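Local atomic coordinates of glycine betaine/carnitine/choline ABC transporter (Staphylococcus aureus subsp. aureus Mu50, PDB entry 3O66), a protein that probably binds a quaternary-ammonium solute such as glycine betaine, carnitine or choline and delivers it to the membrane part of an ABC importer. Residues A[30-35]-A[40-45]; A[20-25]-A[265-270]; A[105-110]-A[236-241]; A[53-58]-A[100-105]. One frame throughout, in Å; residues are numbered along the deposited sequence.

Contact 1. Residues A[30-35]-A[40-45]; sequences LLIEHD and IKPTLV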
# COMPACT_ATOMS: atom_id res chain seq x y z
N LEU A 30 4.21 1.37 -18.67
CA LEU A 30 5.17 0.63 -19.48
C LEU A 30 4.63 -0.70 -19.94
O LEU A 30 4.92 -1.14 -21.05
CB LEU A 30 6.53 0.49 -18.76
CG LEU A 30 7.33 1.78 -18.53
CD1 LEU A 30 8.35 1.58 -17.39
CD2 LEU A 30 8.05 2.31 -19.82
N LEU A 31 3.83 -1.35 -19.09
CA LEU A 31 3.31 -2.66 -19.43
C LEU A 31 2.26 -2.51 -20.53
O LEU A 31 2.22 -3.32 -21.45
CB LEU A 31 2.73 -3.33 -18.18
CG LEU A 31 2.26 -4.76 -18.33
CD1 LEU A 31 3.34 -5.69 -18.86
CD2 LEU A 31 1.73 -5.23 -16.96
N ILE A 32 1.43 -1.47 -20.44
CA ILE A 32 0.44 -1.19 -21.50
C ILE A 32 1.15 -0.86 -22.81
O ILE A 32 0.79 -1.39 -23.87
CB ILE A 32 -0.54 -0.09 -21.08
CG1 ILE A 32 -1.44 -0.63 -19.94
CG2 ILE A 32 -1.35 0.42 -22.28
CD1 ILE A 32 -2.11 0.47 -19.13
N GLU A 33 2.17 0.00 -22.76
CA GLU A 33 2.96 0.25 -23.97
C GLU A 33 3.47 -1.06 -24.55
O GLU A 33 3.44 -1.27 -25.79
CB GLU A 33 4.12 1.21 -23.72
CG GLU A 33 3.66 2.63 -23.46
CD GLU A 33 4.81 3.60 -23.19
OE1 GLU A 33 5.89 3.44 -23.81
OE2 GLU A 33 4.62 4.53 -22.36
N HIS A 34 4.00 -1.92 -23.68
CA HIS A 34 4.59 -3.19 -24.11
C HIS A 34 3.54 -4.10 -24.76
O HIS A 34 3.72 -4.55 -25.90
CB HIS A 34 5.30 -3.91 -22.95
CG HIS A 34 5.82 -5.28 -23.31
ND1 HIS A 34 7.00 -5.48 -23.99
CD2 HIS A 34 5.30 -6.51 -23.08
CE1 HIS A 34 7.19 -6.78 -24.16
NE2 HIS A 34 6.17 -7.43 -23.62
N ASP A 35 2.45 -4.37 -24.04
CA ASP A 35 1.43 -5.29 -24.56
C ASP A 35 0.74 -4.80 -25.84
O ASP A 35 0.31 -5.63 -26.65
CB ASP A 35 0.37 -5.59 -23.50
CG ASP A 35 0.85 -6.56 -22.46
OD1 ASP A 35 2.01 -7.01 -22.50
OD2 ASP A 35 0.04 -6.90 -21.59
N ILE A 40 -1.09 2.02 -27.49
CA ILE A 40 -1.55 2.85 -26.38
C ILE A 40 -0.34 3.30 -25.56
O ILE A 40 0.43 2.47 -25.08
CB ILE A 40 -2.59 2.09 -25.52
CG1 ILE A 40 -3.77 1.66 -26.42
CG2 ILE A 40 -3.04 2.96 -24.31
CD1 ILE A 40 -4.85 0.82 -25.72
N LYS A 41 -0.21 4.61 -25.39
CA LYS A 41 0.89 5.22 -24.65
C LYS A 41 0.27 6.02 -23.50
O LYS A 41 -0.07 7.20 -23.65
CB LYS A 41 1.73 6.14 -25.55
CG LYS A 41 2.60 5.41 -26.55
CD LYS A 41 3.38 6.38 -27.45
CE LYS A 41 4.05 5.66 -28.62
NZ LYS A 41 3.26 5.73 -29.91
N PRO A 42 0.12 5.37 -22.35
CA PRO A 42 -0.59 6.07 -21.27
C PRO A 42 0.26 7.21 -20.70
O PRO A 42 1.49 7.19 -20.80
CB PRO A 42 -0.75 4.98 -20.21
CG PRO A 42 -0.66 3.69 -20.98
CD PRO A 42 0.43 3.97 -21.98
N THR A 43 -0.40 8.21 -20.11
CA THR A 43 0.31 9.24 -19.36
C THR A 43 -0.19 9.27 -17.93
O THR A 43 -1.24 8.72 -17.64
CB THR A 43 0.18 10.64 -20.02
OG1 THR A 43 -1.19 11.05 -19.98
CG2 THR A 43 0.66 10.58 -21.48
N LEU A 44 0.56 9.90 -17.04
CA LEU A 44 0.19 9.93 -15.65
C LEU A 44 -0.43 11.26 -15.28
O LEU A 44 -0.05 12.30 -15.82
CB LEU A 44 1.40 9.68 -14.74
CG LEU A 44 1.83 8.26 -14.36
CD1 LEU A 44 1.95 7.30 -15.56
CD2 LEU A 44 3.14 8.32 -13.56
N VAL A 45 -1.41 11.19 -14.39
CA VAL A 45 -1.92 12.38 -13.69
C VAL A 45 -1.28 12.27 -12.31
O VAL A 45 -1.79 11.60 -11.40
CB VAL A 45 -3.46 12.40 -13.63
CG1 VAL A 45 -3.95 13.62 -12.86
CG2 VAL A 45 -4.05 12.42 -15.07
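Ile32 and Glu33, in the last turn of helix 19-35, meet Ile40 and Pro42 where the chain turns back into strand 43-48, inside the beta-alpha-beta unit made of strand 12-16, the helix and this strand. Such units build the alpha/beta lobes of periplasmic-type binding proteins.

The apolar part centres on the branch methyl of Ile32. Its CG2 stands trans to the backbone nitrogen, 3.7 Å from Ile40 CG2 and 3.6 Å from Pro42 CG, so this methyl lies between Ile40 and Pro42. A beta-branched residue suits the place: CG2 also touches Leu237, while the CG1 branch packs on Thr240 of helix 236-242. The ring of Pro42 is compact, is apolar and has no N-H to satisfy, which fits a buried turn leading into a strand; it also touches Val11, Ile13 and Arg29. Glu33 adds its aliphatic stem: CG lies trans to the carbonyl carbon (chi1 -70°) and packs 3.8 Å from Pro42 CD.

The polar part is slight. The Glu33 carboxylate reaches away to a salt bridge with Arg29, one turn back. Lys41, exposed to solvent, has its ammonium bonded to the carbonyl of Gly38. The backbones come near enough for a CA-H...O contact, Glu33 CA to Ile40 O at 3.5 Å, with an angle of 146° at the hydrogen.

Contact 2. Residues A[20-25]-A[265-270]; sequences ESQIIS and KEPAVV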
# COMPACT_ATOMS: atom_id res chain seq x y z
N GLU A 20 5.76 4.74 -4.07
CA GLU A 20 5.00 3.54 -4.28
C GLU A 20 3.99 3.67 -5.42
O GLU A 20 3.94 2.84 -6.35
CB GLU A 20 4.27 3.20 -2.99
CG GLU A 20 3.51 1.90 -3.10
CD GLU A 20 3.13 1.36 -1.73
OE1 GLU A 20 4.06 1.04 -0.95
OE2 GLU A 20 1.93 1.28 -1.44
N SER A 21 3.15 4.71 -5.33
CA SER A 21 2.18 4.98 -6.39
C SER A 21 2.87 5.27 -7.73
O SER A 21 2.41 4.80 -8.79
CB SER A 21 1.27 6.14 -5.99
OG SER A 21 0.45 6.50 -7.07
N GLN A 22 3.98 6.01 -7.68
CA GLN A 22 4.67 6.35 -8.93
C GLN A 22 5.30 5.12 -9.59
O GLN A 22 5.20 4.95 -10.81
CB GLN A 22 5.66 7.49 -8.73
CG GLN A 22 4.94 8.77 -8.25
CD GLN A 22 5.89 9.84 -7.83
OE1 GLN A 22 6.98 9.57 -7.32
NE2 GLN A 22 5.48 11.09 -8.03
N ILE A 23 5.92 4.27 -8.79
CA ILE A 23 6.47 2.98 -9.29
C ILE A 23 5.40 2.14 -10.01
O ILE A 23 5.57 1.78 -11.20
CB ILE A 23 7.20 2.18 -8.16
CG1 ILE A 23 8.45 2.93 -7.69
CG2 ILE A 23 7.59 0.68 -8.64
CD1 ILE A 23 8.97 2.46 -6.31
N ILE A 24 4.30 1.85 -9.31
CA ILE A 24 3.24 1.02 -9.89
C ILE A 24 2.50 1.71 -11.05
O ILE A 24 2.12 1.06 -12.01
CB ILE A 24 2.25 0.59 -8.82
CG1 ILE A 24 2.99 -0.10 -7.67
CG2 ILE A 24 1.18 -0.34 -9.42
CD1 ILE A 24 2.14 -0.23 -6.43
N SER A 25 2.31 3.03 -10.96
CA SER A 25 1.73 3.77 -12.12
C SER A 25 2.61 3.72 -13.36
O SER A 25 2.11 3.54 -14.48
CB SER A 25 1.40 5.21 -11.73
OG SER A 25 0.50 5.20 -10.64
N LYS A 265 16.66 6.22 -7.21
CA LYS A 265 16.33 5.97 -8.61
C LYS A 265 14.94 6.55 -8.95
O LYS A 265 14.06 6.59 -8.09
CB LYS A 265 16.38 4.47 -8.93
CG LYS A 265 17.77 3.82 -8.71
CD LYS A 265 17.73 2.30 -9.00
CE LYS A 265 19.13 1.67 -8.96
NZ LYS A 265 19.07 0.23 -9.38
N GLU A 266 14.77 7.02 -10.18
CA GLU A 266 13.44 7.36 -10.70
C GLU A 266 12.43 6.20 -10.61
O GLU A 266 12.74 5.07 -11.00
CB GLU A 266 13.56 7.82 -12.15
CG GLU A 266 14.18 9.22 -12.32
CD GLU A 266 13.31 10.33 -11.72
OE1 GLU A 266 12.07 10.17 -11.61
OE2 GLU A 266 13.90 11.37 -11.39
N PRO A 267 11.21 6.46 -10.11
CA PRO A 267 10.16 5.42 -10.12
C PRO A 267 9.96 4.77 -11.51
O PRO A 267 9.73 3.55 -11.57
CB PRO A 267 8.92 6.18 -9.69
CG PRO A 267 9.48 7.27 -8.73
CD PRO A 267 10.79 7.67 -9.37
N ALA A 268 10.07 5.55 -12.60
CA ALA A 268 9.95 4.97 -13.94
C ALA A 268 11.08 3.97 -14.26
O ALA A 268 10.86 2.95 -14.93
CB ALA A 268 9.87 6.04 -15.00
N VAL A 269 12.29 4.24 -13.75
CA VAL A 269 13.41 3.33 -13.93
C VAL A 269 13.22 2.08 -13.08
O VAL A 269 13.48 0.97 -13.54
CB VAL A 269 14.77 4.04 -13.61
CG1 VAL A 269 15.93 3.04 -13.64
CG2 VAL A 269 15.02 5.14 -14.60
N VAL A 270 12.78 2.26 -11.83
CA VAL A 270 12.53 1.10 -10.96
C VAL A 270 11.44 0.20 -11.59
O VAL A 270 11.58 -1.05 -11.61
CB VAL A 270 12.06 1.57 -9.56
CG1 VAL A 270 11.64 0.36 -8.65
CG2 VAL A 270 13.15 2.47 -8.89
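Two helices of the same lobe come together here, the N-terminal part of helix 19-35 and the first turn of helix 267-277, with Ile23 and Gln22 facing Pro267. Proline suits the first turn because its nitrogen, which has no hydrogen to donate, needs no acceptor there; Glu266 before it is the N-cap residue. The ring of Pro267 turns its CB to the first helix, 3.6 Å from Gln22 CB and 3.8 Å from Ile23 CG1. Gln22 lies alongside the ring, pointing the same way, and its OE1 comes 3.7 Å from Pro267 CG, while its NE2 is hydrogen-bonded to Asn46. The side chains of Ile23 and Pro267 cross at about a right angle. One turn further on, Val270 CG1, trans to its own backbone nitrogen (chi1 174°), lies 4.1 Å from both Ile23 CG2 and Ile23 CD1. Within helix 19-35, Ser25 OG donates to Ser21 O at 2.7 Å from above the carbonyl plane, on the face opposite to Ser25 N, so this oxygen accepts two bonds. Helix 250-261 borders the contact, touching Ile23 through Asn257 and Val270 through Leu256 and Glu259, while Ser21 and Ser25 rest on strand 12-16.

Contact 3. Residues A[105-110]-A[236-241]; sequences TFFDSY and ELKTTI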
# COMPACT_ATOMS: atom_id res chain seq x y z
N THR A 105 -13.71 -1.36 -12.12
CA THR A 105 -13.14 -2.62 -11.69
C THR A 105 -12.03 -2.32 -10.69
O THR A 105 -11.00 -1.68 -11.04
CB THR A 105 -12.63 -3.42 -12.88
OG1 THR A 105 -13.75 -3.83 -13.68
CG2 THR A 105 -11.83 -4.66 -12.42
N PHE A 106 -12.24 -2.75 -9.46
CA PHE A 106 -11.17 -2.70 -8.45
C PHE A 106 -10.51 -4.08 -8.55
O PHE A 106 -11.12 -5.07 -8.17
CB PHE A 106 -11.79 -2.42 -7.05
CG PHE A 106 -10.80 -2.00 -5.99
CD1 PHE A 106 -10.82 -0.69 -5.48
CD2 PHE A 106 -9.88 -2.91 -5.46
CE1 PHE A 106 -9.91 -0.29 -4.49
CE2 PHE A 106 -8.99 -2.53 -4.45
CZ PHE A 106 -9.01 -1.21 -3.97
N PHE A 107 -9.28 -4.14 -9.09
CA PHE A 107 -8.64 -5.44 -9.41
C PHE A 107 -8.28 -6.23 -8.17
O PHE A 107 -8.24 -5.68 -7.05
CB PHE A 107 -7.40 -5.24 -10.29
CG PHE A 107 -7.74 -4.92 -11.73
CD1 PHE A 107 -7.70 -5.92 -12.71
CD2 PHE A 107 -8.14 -3.63 -12.08
CE1 PHE A 107 -8.03 -5.63 -14.03
CE2 PHE A 107 -8.48 -3.32 -13.41
CZ PHE A 107 -8.42 -4.31 -14.38
N ASP A 108 -8.10 -7.53 -8.35
CA ASP A 108 -7.46 -8.36 -7.33
C ASP A 108 -6.11 -7.72 -6.97
O ASP A 108 -5.51 -7.05 -7.80
CB ASP A 108 -7.25 -9.79 -7.81
CG ASP A 108 -8.55 -10.60 -7.84
OD1 ASP A 108 -9.60 -10.15 -7.33
OD2 ASP A 108 -8.51 -11.72 -8.39
N SER A 109 -5.64 -7.93 -5.75
CA SER A 109 -4.46 -7.24 -5.26
C SER A 109 -3.18 -7.56 -5.99
O SER A 109 -2.96 -8.70 -6.47
CB SER A 109 -4.28 -7.48 -3.76
OG SER A 109 -3.09 -6.85 -3.26
N TYR A 110 -2.35 -6.54 -6.11
CA TYR A 110 -0.95 -6.73 -6.52
C TYR A 110 -0.20 -7.80 -5.69
O TYR A 110 0.75 -8.41 -6.18
CB TYR A 110 -0.20 -5.42 -6.40
CG TYR A 110 -0.60 -4.40 -7.43
CD1 TYR A 110 -0.48 -4.68 -8.79
CD2 TYR A 110 -1.08 -3.14 -7.04
CE1 TYR A 110 -0.83 -3.74 -9.73
CE2 TYR A 110 -1.46 -2.18 -7.96
CZ TYR A 110 -1.33 -2.49 -9.31
OH TYR A 110 -1.68 -1.56 -10.23
N GLU A 236 -8.53 -5.69 -23.94
CA GLU A 236 -7.17 -6.23 -23.77
C GLU A 236 -6.46 -5.68 -22.54
O GLU A 236 -5.55 -6.32 -22.00
CB GLU A 236 -6.32 -5.99 -25.04
CG GLU A 236 -6.09 -4.50 -25.46
CD GLU A 236 -7.22 -3.88 -26.29
OE1 GLU A 236 -8.36 -4.40 -26.33
OE2 GLU A 236 -6.97 -2.82 -26.91
N LEU A 237 -6.87 -4.49 -22.11
CA LEU A 237 -6.24 -3.83 -20.98
C LEU A 237 -6.54 -4.56 -19.70
O LEU A 237 -5.74 -4.50 -18.77
CB LEU A 237 -6.64 -2.36 -20.87
CG LEU A 237 -6.19 -1.44 -22.01
CD1 LEU A 237 -6.70 -0.03 -21.73
CD2 LEU A 237 -4.66 -1.47 -22.19
N LYS A 238 -7.69 -5.22 -19.62
CA LYS A 238 -8.02 -5.96 -18.40
C LYS A 238 -7.05 -7.14 -18.24
O LYS A 238 -6.59 -7.42 -17.13
CB LYS A 238 -9.45 -6.47 -18.48
CG LYS A 238 -9.95 -7.17 -17.22
CD LYS A 238 -11.47 -7.42 -17.41
CE LYS A 238 -12.02 -8.46 -16.46
NZ LYS A 238 -11.79 -8.04 -15.06
N THR A 239 -6.73 -7.79 -19.35
CA THR A 239 -5.72 -8.86 -19.37
C THR A 239 -4.35 -8.31 -18.99
O THR A 239 -3.63 -8.92 -18.18
CB THR A 239 -5.65 -9.50 -20.76
OG1 THR A 239 -6.92 -10.07 -21.06
CG2 THR A 239 -4.60 -10.58 -20.81
N THR A 240 -3.99 -7.17 -19.59
CA THR A 240 -2.74 -6.48 -19.24
C THR A 240 -2.61 -6.17 -17.75
O THR A 240 -1.65 -6.59 -17.07
CB THR A 240 -2.55 -5.22 -20.11
OG1 THR A 240 -2.38 -5.63 -21.48
CG2 THR A 240 -1.32 -4.46 -19.68
N ILE A 241 -3.59 -5.46 -17.20
CA ILE A 241 -3.55 -5.10 -15.78
C ILE A 241 -3.48 -6.35 -14.90
O ILE A 241 -2.67 -6.41 -13.97
CB ILE A 241 -4.72 -4.17 -15.41
CG1 ILE A 241 -4.61 -2.83 -16.18
CG2 ILE A 241 -4.79 -3.96 -13.87
CD1 ILE A 241 -5.96 -2.04 -16.32
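With chi1 at -75°, Phe107 sets its CG trans to the carbonyl carbon and sends its ring toward helix 236-242. On the helix, Ile241 has its CG2 trans to the backbone nitrogen, which leaves that methyl pointing at the ring. The two side chains cross at about a right angle, and the methyl settles over the middle of the ring: Ile241 CG2 is 3.5 Å from the Phe107 centroid and only 4° off the ring normal, a well-centred CH-pi contact. The other branch of Ile241 also takes part, its CD1 reaching 3.9 Å from Phe107 CZ.

The opposite face of the ring is covered from within its own segment by Thr105 CG2, 3.7 Å above the plane and likewise over the centre, so the ring is clasped between two methyl groups. Threonine fits both demands, since its methyl turns to the ring and its hydroxyl OG1 is hydrogen-bonded to Asn228.

Lys238, one turn before Ile241, borders the ring twice: its CG lies 4.0 Å from Phe107 CE1, and its carbonyl O approaches the same CE1 obliquely, at 3.9 Å. Farther out, a bend at the last torsion leaves Lys238 NZ 4.3 Å from Thr105 CG2, at the exposed margin. Ile241 also touches Ala224 of strand 222-227, the neighbour of strand 104-106 in the sheet.

The chemistry is thus mainly dispersion and CH-pi attraction, with the lysine ammonium left at the border; methyls on both faces should restrict tilting of the ring.

Contact 4. Residues A[53-58]-A[100-105]; sequences IQHNAL and KKFDQT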
# COMPACT_ATOMS: atom_id res chain seq x y z
N ILE A 53 -8.58 12.38 -4.19
CA ILE A 53 -8.24 13.09 -5.43
C ILE A 53 -8.16 12.09 -6.60
O ILE A 53 -8.63 12.38 -7.70
CB ILE A 53 -6.92 13.95 -5.30
CG1 ILE A 53 -6.91 14.82 -4.02
CG2 ILE A 53 -6.64 14.80 -6.56
CD1 ILE A 53 -8.01 15.82 -3.86
N GLN A 54 -7.60 10.90 -6.35
CA GLN A 54 -7.54 9.88 -7.39
C GLN A 54 -8.94 9.51 -7.82
O GLN A 54 -9.19 9.42 -9.01
CB GLN A 54 -6.84 8.60 -6.91
CG GLN A 54 -5.38 8.79 -6.55
CD GLN A 54 -4.65 7.46 -6.62
OE1 GLN A 54 -4.13 7.08 -7.68
NE2 GLN A 54 -4.60 6.75 -5.50
N HIS A 55 -9.83 9.28 -6.83
CA HIS A 55 -11.20 8.84 -7.08
C HIS A 55 -11.96 9.87 -7.90
O HIS A 55 -12.64 9.52 -8.89
CB HIS A 55 -11.92 8.62 -5.75
CG HIS A 55 -13.37 8.25 -5.90
ND1 HIS A 55 -13.77 7.06 -6.49
CD2 HIS A 55 -14.50 8.89 -5.55
CE1 HIS A 55 -15.09 7.00 -6.49
NE2 HIS A 55 -15.56 8.10 -5.93
N ASN A 56 -11.87 11.13 -7.48
CA ASN A 56 -12.55 12.21 -8.14
C ASN A 56 -12.09 12.36 -9.58
O ASN A 56 -12.92 12.59 -10.47
CB ASN A 56 -12.46 13.51 -7.33
CG ASN A 56 -13.30 13.47 -6.07
OD1 ASN A 56 -14.35 12.81 -6.02
ND2 ASN A 56 -12.87 14.19 -5.04
N ALA A 57 -10.79 12.18 -9.84
CA ALA A 57 -10.32 12.16 -11.21
C ALA A 57 -11.03 11.10 -12.08
O ALA A 57 -11.41 11.39 -13.21
CB ALA A 57 -8.79 11.96 -11.27
N LEU A 58 -11.16 9.87 -11.59
CA LEU A 58 -11.83 8.83 -12.38
C LEU A 58 -13.31 9.15 -12.57
O LEU A 58 -13.85 9.02 -13.69
CB LEU A 58 -11.64 7.42 -11.76
CG LEU A 58 -10.43 6.62 -12.29
CD1 LEU A 58 -9.11 7.37 -12.08
CD2 LEU A 58 -10.33 5.24 -11.65
N LYS A 100 -20.85 -1.54 -8.74
CA LYS A 100 -22.23 -1.08 -8.71
C LYS A 100 -22.40 0.43 -8.52
O LYS A 100 -23.31 1.01 -9.09
CB LYS A 100 -23.04 -1.85 -7.67
CG LYS A 100 -23.76 -3.09 -8.21
CD LYS A 100 -22.80 -4.06 -8.89
CE LYS A 100 -23.41 -5.47 -9.05
NZ LYS A 100 -24.13 -5.72 -10.35
N LYS A 101 -21.52 1.06 -7.75
CA LYS A 101 -21.62 2.50 -7.51
C LYS A 101 -20.94 3.34 -8.56
O LYS A 101 -21.41 4.42 -8.87
CB LYS A 101 -21.07 2.86 -6.12
CG LYS A 101 -21.96 2.38 -4.99
CD LYS A 101 -21.62 3.10 -3.67
CE LYS A 101 -22.62 2.73 -2.59
NZ LYS A 101 -22.17 3.14 -1.22
N PHE A 102 -19.82 2.85 -9.10
CA PHE A 102 -18.96 3.69 -9.95
C PHE A 102 -18.63 3.10 -11.32
O PHE A 102 -17.84 3.71 -12.07
CB PHE A 102 -17.61 3.91 -9.23
CG PHE A 102 -17.72 4.43 -7.82
CD1 PHE A 102 -18.49 5.55 -7.53
CD2 PHE A 102 -17.00 3.81 -6.79
CE1 PHE A 102 -18.58 6.05 -6.22
CE2 PHE A 102 -17.06 4.30 -5.50
CZ PHE A 102 -17.86 5.42 -5.20
N ASP A 103 -19.18 1.92 -11.63
CA ASP A 103 -18.89 1.26 -12.91
C ASP A 103 -17.37 1.13 -13.14
O ASP A 103 -16.83 1.48 -14.21
CB ASP A 103 -19.54 2.03 -14.08
CG ASP A 103 -19.43 1.27 -15.40
OD1 ASP A 103 -19.50 0.02 -15.37
OD2 ASP A 103 -19.28 1.94 -16.46
N GLN A 104 -16.69 0.65 -12.09
CA GLN A 104 -15.23 0.49 -12.12
C GLN A 104 -14.84 -0.89 -11.62
O GLN A 104 -15.53 -1.50 -10.79
CB GLN A 104 -14.53 1.54 -11.26
CG GLN A 104 -14.69 2.99 -11.77
CD GLN A 104 -14.18 4.03 -10.77
OE1 GLN A 104 -13.52 3.69 -9.79
NE2 GLN A 104 -14.52 5.30 -11.02
N THR A 105 -13.71 -1.36 -12.12
CA THR A 105 -13.14 -2.62 -11.69
C THR A 105 -12.03 -2.32 -10.69
O THR A 105 -11.00 -1.68 -11.04
CB THR A 105 -12.63 -3.42 -12.88
OG1 THR A 105 -13.75 -3.83 -13.68
CG2 THR A 105 -11.83 -4.66 -12.42
O HOH W 1 -12.24 5.74 -8.39
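The rings of His55 and Phe102 form an edge-to-face (T-shaped) pair, with the imidazole giving its edge and the phenyl its face. His55 CE1 sits 3.3 Å above the Phe102 plane, over its centre; the centroids are 4.5 Å apart and the planes meet at 65°. On the opposite face of Phe102 lies CB of the preceding residue, Lys101, so the phenyl is held between a ring edge and a methylene. The imidazole comes from helix 51-60, with CG trans to the backbone nitrogen (chi1 177°), and meets the C-terminal end of helix 87-102, just before Asp103 leaves helical geometry.

The extended chain of Gln104, in strand 104-106, brings its amide to Leu58: NE2 is 3.7 Å from Leu58 CB, and OE1 lies 4.0 Å from Leu58 CD2. Glutamine suits this buried spot because it is long enough to cross to the helix and still presents a polar end. Both residues also touch Val225 and Thr227 of strand 222-227, next to strand 104-106, which is outermost in its sheet. One water links imidazole and amide, 2.8 Å from His55 ND1 and donating to Gln104 OE1 at the same 2.8 Å length.

Histidine suits the place because it combines two roles: its polarised CE1-H points into the phenyl pi cloud, while ND1 engages the water, a bridge that probably limits rotation of the imidazole.

From the N terminus, helix 19-35 opens the loops of contacts 2 and 1 in turn. Contact 1 closes almost at once, within one beta-alpha-beta unit. Contact 4 follows in series, joining helix 51-60 to the end of helix 87-102. Contact 3 then begins on strand 104-106, sharing Thr105 with contact 4, and closes at helix 236-242. Contact 2 encloses the other three; none cross. In space, contacts 1 and 3 touch through Ile32 and Leu237 and a probable hydrogen bond between Asp35 and Thr240, contacts 1 and 2 through Leu30 and Ala268. Contacts 1, 3 and 4 tie helices to the sheet whose outermost strands are 43-48 and 104-106; contact 2 joins the first helix to the last.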